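Local structure of putative glycosyl hydrolase (Bacteroides thetaiotaomicron VPI-5482, 3K11) at residues G25-E30 against L356-V361; K34-V39 against P402-G407; A94-G99 against M410-N415; E368-G373 against H398-V403. The protein belongs to glycoside hydrolase family 88 and is probably a carbohydrate-active hydrolase, though its substrate is not established. One frame throughout, in Å; residues are numbered along the deposited sequence. Where two conformers were deposited one is given.

Contact 1: G25-E30 against L356-V361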
loop_
_atom_site.group_PDB
_atom_site.type_symbol
_atom_site.label_atom_id
_atom_site.label_comp_id
_atom_site.label_asym_id
_atom_site.label_seq_id
_atom_site.Cartn_x
_atom_site.Cartn_y
_atom_site.Cartn_z
ATOM N N GLY A 25 7.877 -24.662 -1.468
ATOM C CA GLY A 25 7.575 -25.948 -0.865
ATOM C C GLY A 25 8.742 -26.549 -0.111
ATOM O O GLY A 25 9.516 -25.854 0.553
ATOM N N ASP A 26 8.848 -27.851 -0.250
ATOM C CA ASP A 26 9.869 -28.620 0.444
ATOM C C ASP A 26 11.264 -28.078 0.192
ATOM O O ASP A 26 11.581 -27.625 -0.909
ATOM C CB ASP A 26 9.845 -30.076 -0.022
ATOM C CG ASP A 26 8.593 -30.847 0.433
ATOM O OD1 ASP A 26 7.941 -30.491 1.426
ATOM O OD2 ASP A 26 8.292 -31.859 -0.231
ATOM N N LEU A 27 12.087 -28.166 1.238
ATOM C CA LEU A 27 13.455 -27.746 1.233
ATOM C C LEU A 27 14.195 -28.755 2.129
ATOM O O LEU A 27 13.734 -29.032 3.243
ATOM C CB LEU A 27 13.496 -26.354 1.826
ATOM C CG LEU A 27 14.818 -25.621 1.910
ATOM C CD1 LEU A 27 15.360 -25.465 0.478
ATOM C CD2 LEU A 27 14.598 -24.247 2.661
ATOM N N THR A 28 15.322 -29.300 1.674
ATOM C CA THR A 28 16.130 -30.206 2.491
ATOM C C THR A 28 17.383 -29.476 2.948
ATOM O O THR A 28 17.846 -28.553 2.282
ATOM C CB THR A 28 16.566 -31.468 1.701
ATOM O OG1 THR A 28 17.491 -31.062 0.705
ATOM C CG2 THR A 28 15.359 -32.143 1.068
ATOM N N PRO A 29 17.907 -29.841 4.116
ATOM C CA PRO A 29 19.165 -29.215 4.498
ATOM C C PRO A 29 20.296 -29.523 3.524
ATOM O O PRO A 29 21.182 -28.710 3.369
ATOM C CB PRO A 29 19.433 -29.759 5.906
ATOM C CG PRO A 29 18.555 -30.916 6.078
ATOM C CD PRO A 29 17.396 -30.745 5.157
ATOM N N GLU A 30 20.254 -30.673 2.857
ATOM C CA GLU A 30 21.257 -30.983 1.833
ATOM C C GLU A 30 21.205 -29.998 0.662
ATOM O O GLU A 30 22.251 -29.560 0.163
ATOM C CB GLU A 30 21.092 -32.410 1.332
ATOM C CG GLU A 30 21.438 -33.454 2.400
ATOM C CD GLU A 30 20.323 -33.732 3.433
ATOM O OE1 GLU A 30 19.165 -33.272 3.263
ATOM O OE2 GLU A 30 20.629 -34.440 4.419
ATOM N N LEU A 356 10.166 -19.620 2.651
ATOM C CA LEU A 356 9.854 -18.968 1.379
ATOM C C LEU A 356 10.953 -17.980 1.054
ATOM O O LEU A 356 11.400 -17.848 -0.107
ATOM C CB LEU A 356 8.520 -18.233 1.461
ATOM C CG LEU A 356 8.165 -17.394 0.238
ATOM C CD1 LEU A 356 8.088 -18.254 -1.056
ATOM C CD2 LEU A 356 6.896 -16.562 0.445
ATOM N N GLY A 357 11.376 -17.216 2.055
ATOM C CA GLY A 357 12.485 -16.285 1.826
ATOM C C GLY A 357 13.749 -16.967 1.356
ATOM O O GLY A 357 14.471 -16.411 0.514
ATOM N N TRP A 358 14.053 -18.153 1.907
ATOM C CA TRP A 358 15.190 -18.938 1.449
ATOM C C TRP A 358 15.012 -19.390 -0.013
ATOM O O TRP A 358 15.942 -19.293 -0.800
ATOM C CB TRP A 358 15.529 -20.149 2.370
ATOM C CG TRP A 358 16.752 -20.847 1.778
ATOM C CD1 TRP A 358 16.733 -21.924 0.994
ATOM C CD2 TRP A 358 18.088 -20.342 1.733
ATOM N NE1 TRP A 358 17.982 -22.210 0.540
ATOM C CE2 TRP A 358 18.835 -21.230 0.941
ATOM C CE3 TRP A 358 18.719 -19.220 2.267
ATOM C CZ2 TRP A 358 20.205 -21.092 0.735
ATOM C CZ3 TRP A 358 20.077 -19.050 2.032
ATOM C CH2 TRP A 358 20.801 -19.964 1.249
ATOM N N HIS A 359 13.833 -19.880 -0.376
ATOM C CA HIS A 359 13.583 -20.249 -1.774
ATOM C C HIS A 359 13.879 -19.070 -2.698
ATOM O O HIS A 359 14.503 -19.230 -3.765
ATOM C CB HIS A 359 12.138 -20.696 -1.981
ATOM C CG HIS A 359 11.862 -22.105 -1.554
ATOM N ND1 HIS A 359 12.526 -23.194 -2.083
ATOM C CD2 HIS A 359 10.982 -22.603 -0.654
ATOM C CE1 HIS A 359 12.062 -24.301 -1.520
ATOM N NE2 HIS A 359 11.109 -23.971 -0.666
ATOM N N ALA A 360 13.456 -17.882 -2.264
ATOM C CA ALA A 360 13.634 -16.650 -3.021
ATOM C C ALA A 360 15.145 -16.383 -3.209
ATOM O O ALA A 360 15.650 -16.245 -4.310
ATOM C CB ALA A 360 12.984 -15.474 -2.292
ATOM N N VAL A 361 15.859 -16.377 -2.108
ATOM C CA VAL A 361 17.285 -16.106 -2.125
ATOM C C VAL A 361 18.093 -17.160 -2.924
ATOM O O VAL A 361 19.004 -16.817 -3.709
ATOM C CB VAL A 361 17.790 -16.015 -0.637
ATOM C CG1 VAL A 361 19.239 -16.084 -0.526
ATOM C CG2 VAL A 361 17.237 -14.703 -0.006
#
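His359 meets Gly25 through its ring nitrogen NE2, which donates to Gly25 O at 2.8 Å in a nearly straight bond, 169° at the hydrogen. The acceptor lies in the imidazole plane, whereas the donor stands well above the carbonyl plane of Gly25. Asp26 O comes to the same ring edge, 3.4 Å from His359 CE1. The Leu27 CD2 methyl lies 3.6 Å from Trp358 CD1, the two side chains crossing at about a right angle, while Leu27 CD1 is 4.0 Å from His359 CE1. The leucine CG stands anti to the backbone N (chi1 -178°), on a side chain that already sets out toward helix 347-362.

Gln355 NE2 gives Gly25 O a second hydrogen bond, and Val32 and Ile36 pack on Trp358. An alanine in place of His359 would probably leave Gly25 O leaning on Gln355 and open a gap beside Leu27 CD1. Farther out, Met410 and Leu414 of helix 400-416 close on Leu27, and Thr28 OG1 bonds to Gln31 N as the N-cap of helix 29-45. The arrangement joins the loop leading into helix 29-45 to helix 347-362, in a fold consistent with the family's (alpha/alpha)6 barrel.

Contact 2: K34-V39 against P402-G407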
loop_
_atom_site.group_PDB
_atom_site.type_symbol
_atom_site.label_atom_id
_atom_site.label_comp_id
_atom_site.label_asym_id
_atom_site.label_seq_id
_atom_site.Cartn_x
_atom_site.Cartn_y
_atom_site.Cartn_z
ATOM N N LYS A 34 24.189 -27.449 -0.416
ATOM C CA LYS A 34 24.720 -27.410 -1.775
ATOM C C LYS A 34 24.826 -25.970 -2.291
ATOM O O LYS A 34 25.819 -25.573 -2.917
ATOM C CB LYS A 34 23.811 -28.234 -2.690
ATOM C CG LYS A 34 24.210 -28.228 -4.160
ATOM C CD LYS A 34 23.213 -29.043 -5.017
ATOM C CE LYS A 34 23.613 -29.036 -6.517
ATOM N NZ LYS A 34 23.621 -27.639 -7.103
ATOM N N ASP A 35 23.816 -25.172 -1.970
ATOM C CA ASP A 35 23.779 -23.797 -2.424
ATOM C C ASP A 35 24.772 -22.899 -1.702
ATOM O O ASP A 35 25.511 -22.145 -2.339
ATOM C CB ASP A 35 22.348 -23.280 -2.364
ATOM C CG ASP A 35 21.466 -23.874 -3.480
ATOM O OD1 ASP A 35 21.982 -24.399 -4.491
ATOM O OD2 ASP A 35 20.235 -23.834 -3.357
ATOM N N ILE A 36 24.853 -22.997 -0.382
ATOM C CA ILE A 36 25.877 -22.194 0.322
ATOM C C ILE A 36 27.282 -22.668 -0.039
ATOM O O ILE A 36 28.192 -21.879 -0.072
ATOM C CB ILE A 36 25.632 -22.022 1.858
ATOM C CG1 ILE A 36 25.662 -23.362 2.616
ATOM C CG2 ILE A 36 24.349 -21.255 2.092
ATOM C CD1 ILE A 36 25.754 -23.244 4.169
ATOM N N ASP A 37 27.457 -23.951 -0.322
ATOM C CA ASP A 37 28.776 -24.462 -0.770
ATOM C C ASP A 37 29.179 -23.838 -2.113
ATOM O O ASP A 37 30.348 -23.545 -2.331
ATOM C CB ASP A 37 28.741 -25.975 -0.894
ATOM C CG ASP A 37 28.970 -26.713 0.437
ATOM O OD1 ASP A 37 29.442 -26.111 1.420
ATOM O OD2 ASP A 37 28.674 -27.947 0.437
ATOM N N ARG A 38 28.209 -23.589 -2.995
ATOM C CA ARG A 38 28.480 -22.930 -4.286
ATOM C C ARG A 38 28.927 -21.483 -4.084
ATOM O O ARG A 38 29.887 -21.017 -4.714
ATOM C CB ARG A 38 27.281 -23.038 -5.227
ATOM C CG ARG A 38 27.592 -22.566 -6.631
ATOM C CD ARG A 38 26.566 -23.030 -7.660
ATOM N NE ARG A 38 25.279 -22.350 -7.533
ATOM C CZ ARG A 38 24.224 -22.834 -6.880
ATOM N NH1 ARG A 38 24.256 -24.006 -6.248
ATOM N NH2 ARG A 38 23.114 -22.116 -6.831
ATOM N N VAL A 39 28.256 -20.779 -3.176
ATOM C CA VAL A 39 28.653 -19.412 -2.842
ATOM C C VAL A 39 30.039 -19.435 -2.184
ATOM O O VAL A 39 30.917 -18.636 -2.523
ATOM C CB VAL A 39 27.640 -18.731 -1.891
ATOM C CG1 VAL A 39 28.185 -17.391 -1.458
ATOM C CG2 VAL A 39 26.229 -18.608 -2.553
ATOM N N PRO A 402 25.200 -12.448 4.223
ATOM C CA PRO A 402 23.823 -12.778 4.542
ATOM C C PRO A 402 23.277 -14.062 3.946
ATOM O O PRO A 402 22.607 -14.792 4.626
ATOM C CB PRO A 402 23.070 -11.555 4.087
ATOM C CG PRO A 402 24.023 -10.424 4.237
ATOM C CD PRO A 402 25.360 -11.047 3.810
ATOM N N VAL A 403 23.606 -14.371 2.695
ATOM C CA VAL A 403 23.151 -15.609 2.094
ATOM C C VAL A 403 23.768 -16.774 2.827
ATOM O O VAL A 403 23.099 -17.779 3.087
ATOM C CB VAL A 403 23.469 -15.615 0.572
ATOM C CG1 VAL A 403 23.315 -17.021 -0.021
ATOM C CG2 VAL A 403 22.546 -14.574 -0.139
ATOM N N LEU A 404 25.065 -16.686 3.105
ATOM C CA LEU A 404 25.739 -17.778 3.818
ATOM C C LEU A 404 25.154 -17.998 5.206
ATOM O O LEU A 404 24.931 -19.130 5.640
ATOM C CB LEU A 404 27.252 -17.499 3.940
ATOM C CG LEU A 404 28.077 -17.577 2.628
ATOM C CD1 LEU A 404 29.477 -16.896 2.788
ATOM C CD2 LEU A 404 28.250 -19.059 2.187
ATOM N N TRP A 405 24.925 -16.900 5.899
ATOM C CA TRP A 405 24.430 -16.937 7.284
ATOM C C TRP A 405 23.000 -17.456 7.299
ATOM O O TRP A 405 22.659 -18.318 8.097
ATOM C CB TRP A 405 24.493 -15.534 7.890
ATOM C CG TRP A 405 24.791 -15.473 9.365
ATOM C CD1 TRP A 405 24.688 -16.470 10.278
ATOM C CD2 TRP A 405 25.210 -14.317 10.083
ATOM N NE1 TRP A 405 25.024 -16.014 11.515
ATOM C CE2 TRP A 405 25.335 -14.688 11.432
ATOM C CE3 TRP A 405 25.517 -13.008 9.713
ATOM C CZ2 TRP A 405 25.708 -13.788 12.409
ATOM C CZ3 TRP A 405 25.905 -12.123 10.676
ATOM C CH2 TRP A 405 25.969 -12.501 12.011
ATOM N N ALA A 406 22.173 -16.960 6.385
ATOM C CA ALA A 406 20.800 -17.472 6.259
ATOM C C ALA A 406 20.729 -18.984 5.977
ATOM O O ALA A 406 19.928 -19.731 6.564
ATOM C CB ALA A 406 20.051 -16.641 5.203
ATOM N N GLY A 407 21.576 -19.433 5.065
ATOM C CA GLY A 407 21.648 -20.849 4.713
ATOM C C GLY A 407 22.055 -21.658 5.905
ATOM O O GLY A 407 21.443 -22.671 6.217
#
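Ile36 and Val39 of helix 29-45 face Val403, Leu404 and Gly407 of helix 400-416, and the two short helical segments run nearly antiparallel, at 153°, their axes coming within 9.6 Å. Contact between side chains is wholly apolar. Leu404 CD2 is the shared methyl: it lies 4.0 Å from Ile36 CB and equally 4.0 Å from Val39 CG1, touching both residues at once. Val39 CG2 meets Val403 CG1 more loosely, at 4.2 Å, the two valines crossing obliquely.

A second group of contacts sets side chain against backbone. Leu404 CD2 rests 3.6 Å from Ile36 O. Ile36 CG2 lies 3.8 Å from Gly407 CA and the same distance from Val403 O; this branch is anti to the carbonyl carbon of Ile36, while CG1 sits between that carbon and the backbone N (chi1 63°). A side chain on Gly407 would run straight into CG2, which makes the glycine a seat for the methyl.

The Asp35-Arg38 ion pair stays within helix 29-45, one turn apart. Arg38 NH1 bonds to Asp35 OD1 at 2.9 Å, close to the guanidinium plane, and Arg38 NE and NH2 also reach the backbone oxygens of Asn366 and Ile365. The chemistry implies that these segments join by apolar packing, while the ion pair lies on the flank of helix 29-45 and Arg38 also bonds to the neighbouring loop.

Contact 3: A94-G99 against M410-N415. With EDO (1,2-ethanediol), chain B.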
loop_
_atom_site.group_PDB
_atom_site.type_symbol
_atom_site.label_atom_id
_atom_site.label_comp_id
_atom_site.label_asym_id
_atom_site.label_seq_id
_atom_site.Cartn_x
_atom_site.Cartn_y
_atom_site.Cartn_z
ATOM N N ALA A 94 28.104 -20.937 10.147
ATOM C CA ALA A 94 27.900 -22.075 9.255
ATOM C C ALA A 94 28.722 -23.295 9.708
ATOM O O ALA A 94 28.245 -24.443 9.615
ATOM C CB ALA A 94 28.201 -21.710 7.821
ATOM N N ALA A 95 29.943 -23.065 10.210
ATOM C CA ALA A 95 30.755 -24.191 10.673
ATOM C C ALA A 95 30.012 -24.890 11.791
ATOM O O ALA A 95 30.075 -26.095 11.903
ATOM C CB ALA A 95 32.146 -23.737 11.180
ATOM N N GLU A 96 29.311 -24.128 12.624
ATOM C CA GLU A 96 28.616 -24.701 13.766
ATOM C C GLU A 96 27.362 -25.457 13.386
ATOM O O GLU A 96 27.116 -26.527 13.928
ATOM C CB GLU A 96 28.254 -23.628 14.779
ATOM C CG GLU A 96 27.824 -24.232 16.123
ATOM C CD GLU A 96 27.202 -23.214 17.041
ATOM O OE1 GLU A 96 27.687 -22.050 17.044
ATOM O OE2 GLU A 96 26.237 -23.586 17.758
ATOM N N THR A 97 26.545 -24.916 12.485
ATOM C CA THR A 97 25.295 -25.610 12.164
ATOM C C THR A 97 25.460 -26.791 11.211
ATOM O O THR A 97 24.573 -27.657 11.136
ATOM C CB THR A 97 24.274 -24.668 11.582
ATOM O OG1 THR A 97 24.674 -24.245 10.258
ATOM C CG2 THR A 97 24.083 -23.460 12.478
ATOM N N THR A 98 26.561 -26.822 10.463
ATOM C CA THR A 98 26.794 -27.863 9.460
ATOM C C THR A 98 27.885 -28.818 9.848
ATOM O O THR A 98 27.962 -29.917 9.310
ATOM C CB THR A 98 27.224 -27.242 8.109
ATOM O OG1 THR A 98 28.524 -26.638 8.255
ATOM C CG2 THR A 98 26.217 -26.187 7.630
ATOM N N GLY A 99 28.785 -28.379 10.720
ATOM C CA GLY A 99 29.941 -29.161 11.054
ATOM C C GLY A 99 31.025 -29.177 9.994
ATOM O O GLY A 99 31.977 -29.921 10.119
HETATM N N MSE A 410 19.147 -21.761 8.260
HETATM C CA MSE A 410 18.098 -22.624 7.708
HETATM C C MSE A 410 18.420 -24.102 7.874
HETATM O O MSE A 410 17.522 -24.914 8.174
HETATM C CB MSE A 410 17.834 -22.314 6.219
HETATM C CG MSE A 410 17.103 -21.029 5.928
HETATM SE SE MSE A 410 15.353 -20.958 6.633
HETATM C CE MSE A 410 14.663 -22.604 5.999
ATOM N N ILE A 411 19.681 -24.483 7.755
ATOM C CA ILE A 411 20.058 -25.886 7.979
ATOM C C ILE A 411 19.730 -26.296 9.413
ATOM O O ILE A 411 19.128 -27.369 9.624
ATOM C CB ILE A 411 21.550 -26.146 7.616
ATOM C CG1 ILE A 411 21.710 -26.064 6.086
ATOM C CG2 ILE A 411 22.110 -27.523 8.199
ATOM C CD1 ILE A 411 23.188 -25.831 5.569
ATOM N N ARG A 412 20.093 -25.449 10.386
ATOM C CA ARG A 412 19.744 -25.703 11.792
ATOM C C ARG A 412 18.240 -25.855 11.941
ATOM O O ARG A 412 17.758 -26.809 12.547
ATOM C CB ARG A 412 20.196 -24.551 12.684
ATOM C CG ARG A 412 19.795 -24.682 14.159
ATOM C CD ARG A 412 20.708 -25.606 14.872
ATOM N NE ARG A 412 21.906 -24.923 15.366
ATOM C CZ ARG A 412 23.059 -25.531 15.664
ATOM N NH1 ARG A 412 23.228 -26.851 15.485
ATOM N NH2 ARG A 412 24.075 -24.809 16.119
ATOM N N LEU A 413 17.508 -24.887 11.403
ATOM C CA LEU A 413 16.029 -24.894 11.503
ATOM C C LEU A 413 15.426 -26.174 10.921
ATOM O O LEU A 413 14.561 -26.849 11.548
ATOM C CB LEU A 413 15.466 -23.653 10.785
ATOM C CG LEU A 413 13.944 -23.418 10.827
ATOM C CD1 LEU A 413 13.457 -23.207 12.278
ATOM C CD2 LEU A 413 13.525 -22.241 9.928
ATOM N N LEU A 414 15.875 -26.533 9.721
ATOM C CA LEU A 414 15.369 -27.754 9.080
ATOM C C LEU A 414 15.768 -29.040 9.799
ATOM O O LEU A 414 15.065 -30.051 9.691
ATOM C CB LEU A 414 15.796 -27.833 7.608
ATOM C CG LEU A 414 15.317 -26.689 6.710
ATOM C CD1 LEU A 414 16.108 -26.709 5.403
ATOM C CD2 LEU A 414 13.807 -26.830 6.471
ATOM N N ASN A 415 16.888 -29.014 10.500
ATOM C CA ASN A 415 17.344 -30.152 11.302
ATOM C C ASN A 415 16.715 -30.249 12.694
ATOM O O ASN A 415 16.940 -31.222 13.394
ATOM C CB ASN A 415 18.857 -30.094 11.476
ATOM C CG ASN A 415 19.624 -30.546 10.228
ATOM O OD1 ASN A 415 19.135 -31.361 9.447
ATOM N ND2 ASN A 415 20.856 -30.065 10.090
HETATM C C1 EDO B . 23.626 -30.148 5.670
HETATM O O1 EDO B . 24.575 -29.693 6.659
HETATM C C2 EDO B . 23.057 -31.522 6.027
HETATM O O2 EDO B . 22.343 -31.493 7.289
HETATM O O HOH W 1 22.147 -28.277 12.178
HETATM O O HOH W 2 23.841 -30.213 9.397
#
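Thr97 and Thr98 meet Ile411 and Arg412 where helices 82-98 and 400-416 run side by side in the same direction, 21° from parallel, as neighbours in what is consistent with an (alpha/alpha)6 barrel. The segment axes come within 9.3 Å near the C-terminal end of helix 82-98, which Gly99 leaves with positive phi.

Thr97 CG2 sits over one face of the Arg412 guanidinium, 3.6 Å above its plane and offset toward the rim, while Thr97 OG1 is taken up by Ala408 O. Arg412 NH2 lies 3.0 Å from Glu96 OE2, a salt bridge in which the flat groups are turned 59° from each other; because Arg412 was modelled in two conformers, this pairing is doubtful as a permanent tie. Deeper in, Thr98 CG2 touches Ile411 CD1 at 3.7 Å. Its OG1, placed between the backbone N and the carbonyl carbon (chi1 67°), donates to Ala94 O at 2.6 Å from the face opposite to that used by Thr98 N, and also bonds to Asp100 N. An alanine at Thr98 would probably open a gap beside Ile411 CD1 and leave Asp100 N without its hydroxyl partner.

A water donates to Thr97 O (2.7 Å) and accepts from Asn415 ND2 (3.0 Å); a second water donates to Thr97 O, accepts weakly from Asn415 ND2 and bonds to both hydroxyls of a bound 1,2-ethanediol, probably from the crystallisation liquor. The chemistry implies a boundary join: a small apolar touch within and, toward solvent, an ion pair whose arginine is modelled in two positions, and water-mediated links.

Contact 4: E368-G373 against H398-V403. With EDO (1,2-ethanediol), chain T.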
loop_
_atom_site.group_PDB
_atom_site.type_symbol
_atom_site.label_atom_id
_atom_site.label_comp_id
_atom_site.label_asym_id
_atom_site.label_seq_id
_atom_site.Cartn_x
_atom_site.Cartn_y
_atom_site.Cartn_z
ATOM N N GLU A 368 27.639 -19.724 -11.164
ATOM C CA GLU A 368 28.976 -19.374 -10.748
ATOM C C GLU A 368 29.137 -19.254 -9.230
ATOM O O GLU A 368 30.275 -19.351 -8.711
ATOM C CB GLU A 368 29.339 -18.062 -11.364
ATOM C CG GLU A 368 30.802 -17.709 -11.205
ATOM C CD GLU A 368 31.175 -16.490 -11.986
ATOM O OE1 GLU A 368 30.268 -15.822 -12.540
ATOM O OE2 GLU A 368 32.385 -16.205 -12.045
ATOM N N GLY A 369 28.025 -19.049 -8.526
ATOM C CA GLY A 369 28.037 -18.862 -7.082
ATOM C C GLY A 369 27.896 -17.411 -6.655
ATOM O O GLY A 369 28.061 -17.075 -5.460
ATOM N N GLN A 370 27.653 -16.532 -7.635
ATOM C CA GLN A 370 27.394 -15.131 -7.334
ATOM C C GLN A 370 25.987 -14.975 -6.808
ATOM O O GLN A 370 25.136 -15.812 -7.046
ATOM C CB GLN A 370 27.552 -14.257 -8.572
ATOM C CG GLN A 370 28.962 -14.294 -9.168
ATOM C CD GLN A 370 29.071 -13.452 -10.407
ATOM O OE1 GLN A 370 28.145 -13.431 -11.229
ATOM N NE2 GLN A 370 30.209 -12.770 -10.574
ATOM N N VAL A 371 25.756 -13.872 -6.119
ATOM C CA VAL A 371 24.445 -13.538 -5.581
ATOM C C VAL A 371 23.935 -12.338 -6.369
ATOM O O VAL A 371 24.509 -11.231 -6.302
ATOM C CB VAL A 371 24.505 -13.229 -4.072
ATOM C CG1 VAL A 371 23.157 -12.708 -3.591
ATOM C CG2 VAL A 371 24.965 -14.494 -3.284
ATOM N N GLU A 372 22.858 -12.570 -7.106
ATOM C CA GLU A 372 22.225 -11.539 -7.946
ATOM C C GLU A 372 21.157 -10.743 -7.208
ATOM O O GLU A 372 20.559 -11.215 -6.242
ATOM C CB GLU A 372 21.594 -12.180 -9.188
ATOM C CG GLU A 372 22.616 -12.968 -10.043
ATOM C CD GLU A 372 22.075 -13.494 -11.382
ATOM O OE1 GLU A 372 20.855 -13.368 -11.701
ATOM O OE2 GLU A 372 22.922 -14.007 -12.165
ATOM N N GLY A 373 20.873 -9.546 -7.726
ATOM C CA GLY A 373 19.815 -8.698 -7.181
ATOM C C GLY A 373 20.143 -7.946 -5.891
ATOM O O GLY A 373 19.204 -7.487 -5.208
ATOM N N HIS A 398 27.597 -7.065 -0.204
ATOM C CA HIS A 398 26.608 -7.163 0.852
ATOM C C HIS A 398 25.765 -8.390 0.756
ATOM O O HIS A 398 25.093 -8.723 1.722
ATOM C CB HIS A 398 25.629 -5.990 0.764
ATOM C CG HIS A 398 26.298 -4.673 0.646
ATOM N ND1 HIS A 398 26.832 -4.224 -0.534
ATOM C CD2 HIS A 398 26.558 -3.718 1.576
ATOM C CE1 HIS A 398 27.401 -3.050 -0.319
ATOM N NE2 HIS A 398 27.204 -2.706 0.937
ATOM N N GLY A 399 25.720 -9.018 -0.422
ATOM C CA GLY A 399 24.869 -10.196 -0.568
ATOM C C GLY A 399 25.434 -11.464 0.032
ATOM O O GLY A 399 24.695 -12.380 0.418
ATOM N N TYR A 400 26.763 -11.533 0.116
ATOM C CA TYR A 400 27.425 -12.829 0.335
ATOM C C TYR A 400 27.272 -13.353 1.769
ATOM O O TYR A 400 26.844 -14.513 1.958
ATOM C CB TYR A 400 28.904 -12.732 -0.155
ATOM C CG TYR A 400 28.874 -12.596 -1.653
ATOM C CD1 TYR A 400 28.724 -13.715 -2.456
ATOM C CD2 TYR A 400 28.778 -11.352 -2.253
ATOM C CE1 TYR A 400 28.551 -13.598 -3.847
ATOM C CE2 TYR A 400 28.624 -11.231 -3.659
ATOM C CZ TYR A 400 28.522 -12.359 -4.432
ATOM O OH TYR A 400 28.323 -12.268 -5.798
ATOM N N GLY A 401 27.642 -12.519 2.747
ATOM C CA GLY A 401 27.554 -12.857 4.173
ATOM C C GLY A 401 26.158 -13.293 4.534
ATOM O O GLY A 401 25.938 -14.357 5.105
ATOM N N PRO A 402 25.200 -12.448 4.223
ATOM C CA PRO A 402 23.823 -12.778 4.542
ATOM C C PRO A 402 23.277 -14.062 3.946
ATOM O O PRO A 402 22.607 -14.792 4.626
ATOM C CB PRO A 402 23.070 -11.555 4.087
ATOM C CG PRO A 402 24.023 -10.424 4.237
ATOM C CD PRO A 402 25.360 -11.047 3.810
ATOM N N VAL A 403 23.606 -14.371 2.695
ATOM C CA VAL A 403 23.151 -15.609 2.094
ATOM C C VAL A 403 23.768 -16.774 2.827
ATOM O O VAL A 403 23.099 -17.779 3.087
ATOM C CB VAL A 403 23.469 -15.615 0.572
ATOM C CG1 VAL A 403 23.315 -17.021 -0.021
ATOM C CG2 VAL A 403 22.546 -14.574 -0.139
HETATM C C1 EDO T . 20.248 -16.663 -10.483
HETATM O O1 EDO T . 19.340 -15.543 -10.693
HETATM C C2 EDO T . 20.271 -17.615 -11.681
HETATM O O2 EDO T . 20.952 -17.023 -12.821
#
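Tyr400 and Val371 slide past each other in opposite directions, the phenol reaching out to the loop while the valine comes in over its ring. Val371 CB stands 4.0 Å above one face of the ring, offset toward the rim, and Val371 CG2, the branch anti to the valine's carbonyl carbon, is 3.7 Å from Tyr400 CE1. The hydroxyl also meets the backbone of the same residue: Val371 N donates to Tyr400 OH at 3.0 Å, nearly straight at 168°, and that hydroxyl in turn donates to Val394 O. One buried oxygen therefore ties two parts of the chain together.

Gln370 lies beside the tyrosine and points the same way, its CB 3.5 Å from Tyr400 OH. Its amide plane is turned 62° from the ring, and NE2 goes on to Tyr42 OH. Gly369 O lies in the ring plane at the edge, 3.9 Å from Tyr400 CE1; this buried carbonyl has no polar partner in the model.

The setting is the N-terminal part of helix 400-416 in the probable (alpha/alpha)6 barrel, packed against the irregular loop that follows helix 347-362. Asn366 OD1 helps hold that loop by bonding to Gln370 N, and Phe77 meets the Tyr400 ring.

Val371 and Val403 approach tip to tip, CG2 of each 4.0 Å from the other. Gly399 suits the close approach, since a CB there would come tight against Val371 CG1. Glu372 turns its CB away from the helix; its OE1 accepts from O1 of a bound 1,2-ethanediol, probably a crystallisation component, at 2.8 Å.

Helix 400-416 supplies one side of contacts 2, 3 and 4, and contact 1 holds the chain just ahead of helix 29-45, which contact 2 packs, so the four read as samples along one connected body of packing. Contacts 1, 2 and 4 are buried; contact 3 lies at the surface, and there charge and water enter. Contact 2, between two regular helices, relies on apolar packing of side chains on each other and on backbone, whereas contacts 1 and 4, where an irregular segment meets a helix, each add one hydrogen bond between an aromatic side chain and the backbone. Trp358 of contact 1 also packs on Gly407 of contact 2, and Val39 touches Tyr400 of contact 4.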